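Local coordinates for flagellar motor switch protein FliG (Aquifex aeolicus, PDB 3HJL) that probably forms part of the rotor-mounted switch complex, or C ring, at the base of the flagellar basal body and helps set the direction of rotation, at residues A[19-24]-A[86-91]. Numbering follows the deposited sequence.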
# COMPACT_ATOMS: atom_id res chain seq x y z
N LEU A 19 -37.72 -28.49 6.28
CA LEU A 19 -38.08 -28.89 7.65
C LEU A 19 -37.33 -28.04 8.70
O LEU A 19 -37.93 -27.54 9.66
CB LEU A 19 -37.79 -30.38 7.88
CG LEU A 19 -38.14 -31.00 9.25
CD1 LEU A 19 -39.66 -31.01 9.46
CD2 LEU A 19 -37.57 -32.40 9.36
N LEU A 20 -36.04 -27.86 8.48
CA LEU A 20 -35.18 -27.12 9.40
C LEU A 20 -35.21 -25.58 9.24
O LEU A 20 -34.93 -24.87 10.20
CB LEU A 20 -33.75 -27.63 9.26
CG LEU A 20 -33.57 -29.12 9.56
CD1 LEU A 20 -32.26 -29.62 8.98
CD2 LEU A 20 -33.65 -29.38 11.06
N SER A 21 -35.57 -25.09 8.04
CA SER A 21 -35.51 -23.66 7.68
C SER A 21 -36.84 -22.90 7.79
O SER A 21 -36.83 -21.70 8.06
CB SER A 21 -34.99 -23.51 6.25
OG SER A 21 -33.70 -24.10 6.12
N LEU A 22 -37.96 -23.58 7.53
CA LEU A 22 -39.30 -22.97 7.59
C LEU A 22 -39.63 -22.44 8.98
O LEU A 22 -39.06 -22.91 9.96
CB LEU A 22 -40.39 -24.00 7.19
CG LEU A 22 -40.57 -24.38 5.72
CD1 LEU A 22 -41.42 -25.62 5.61
CD2 LEU A 22 -41.21 -23.24 4.93
N PRO A 23 -40.58 -21.49 9.08
CA PRO A 23 -41.01 -21.01 10.40
C PRO A 23 -41.60 -22.13 11.25
O PRO A 23 -42.15 -23.09 10.70
CB PRO A 23 -42.10 -19.97 10.07
CG PRO A 23 -41.86 -19.59 8.67
CD PRO A 23 -41.28 -20.78 7.99
N GLU A 24 -41.47 -22.01 12.57
CA GLU A 24 -41.95 -23.05 13.49
C GLU A 24 -43.47 -23.27 13.45
O GLU A 24 -43.92 -24.37 13.72
CB GLU A 24 -41.48 -22.80 14.92
CG GLU A 24 -39.96 -22.82 15.09
CD GLU A 24 -39.52 -23.18 16.50
OE1 GLU A 24 -39.18 -22.26 17.28
OE2 GLU A 24 -39.57 -24.39 16.84
N LYS A 86 -28.67 -21.30 5.24
CA LYS A 86 -27.20 -21.16 5.31
C LYS A 86 -26.56 -21.88 6.51
O LYS A 86 -25.36 -22.18 6.46
CB LYS A 86 -26.77 -19.68 5.28
CG LYS A 86 -26.89 -19.05 3.90
CD LYS A 86 -26.31 -17.65 3.87
CE LYS A 86 -26.13 -17.17 2.44
NZ LYS A 86 -25.66 -15.75 2.37
N LYS A 87 -27.33 -22.14 7.57
CA LYS A 87 -26.84 -22.93 8.71
C LYS A 87 -26.89 -24.43 8.43
O LYS A 87 -26.02 -25.19 8.86
CB LYS A 87 -27.64 -22.64 10.00
CG LYS A 87 -27.80 -21.15 10.40
CD LYS A 87 -26.55 -20.28 10.18
CE LYS A 87 -25.36 -20.72 11.04
NZ LYS A 87 -24.21 -19.77 10.93
N VAL A 88 -27.91 -24.86 7.69
CA VAL A 88 -28.12 -26.26 7.37
C VAL A 88 -27.08 -26.77 6.37
O VAL A 88 -26.40 -27.76 6.63
CB VAL A 88 -29.55 -26.48 6.77
CG1 VAL A 88 -29.75 -27.94 6.37
CG2 VAL A 88 -30.62 -26.03 7.75
N ILE A 89 -26.96 -26.07 5.24
CA ILE A 89 -26.06 -26.47 4.15
C ILE A 89 -24.63 -26.06 4.55
O ILE A 89 -24.35 -24.87 4.68
CB ILE A 89 -26.44 -25.77 2.81
CG1 ILE A 89 -27.92 -26.01 2.45
CG2 ILE A 89 -25.53 -26.26 1.67
CD1 ILE A 89 -28.38 -25.34 1.16
N PRO A 90 -23.71 -27.04 4.75
CA PRO A 90 -22.37 -26.70 5.26
C PRO A 90 -21.47 -25.94 4.27
O PRO A 90 -21.74 -25.96 3.07
CB PRO A 90 -21.76 -28.07 5.58
CG PRO A 90 -22.46 -29.01 4.68
CD PRO A 90 -23.84 -28.50 4.50
N PRO A 91 -20.42 -25.27 4.77
CA PRO A 91 -19.52 -24.53 3.90
C PRO A 91 -18.46 -25.43 3.26
O PRO A 91 -18.20 -26.53 3.76
CB PRO A 91 -18.87 -23.53 4.85
CG PRO A 91 -18.82 -24.23 6.14
CD PRO A 91 -20.00 -25.16 6.18
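Val88 packs against Leu20 and Ser21, and this one valine makes the whole contact from its side. Both of its methyls are used. CG2 comes closest, 3.8 Å from Leu20 CB, at the base of the leucine side chain. The same methyl lies 4.0 Å from Ser21 OG, so it touches two consecutive residues of helix 7-21. CG1 stands anti to the backbone N (chi1 177°), and with this rotation it meets the far end of the leucine, 4.0 Å from Leu20 CD1. CD1 lies almost as near to the other methyl, 4.1 Å from Val88 CG2. Leu20 and Val88 thus run past each other at a slant, with both CB atoms set toward the opposite helix.

The contact joins the last turns of two helices, 7-21 and 78-88, in the all-helical N-terminal domain of FliG. The two segments bury 109 Å² in all, and their nearest CA atoms, those of Leu20 and Val88, are 7.4 Å apart. The backbone leaves helical geometry just beyond the contact, at Leu22 and at Ile89. No hydrogen bond links the two segments through their side chains or backbones. The Ser21 hydroxyl instead makes a hydrogen bond to Val17 O, one turn back in its own helix. Toward the valine methyl, OG makes a van der Waals contact.

The Ser21 side is the buried one. There the serine also touches Phe81 and Ile85 of helix 78-88. The Leu20 side is looser and faces solvent. Leu20 is exposed, although it also rests on Ala46 of helix 36-47, and Val88 reaches Leu49 in a nearby loop.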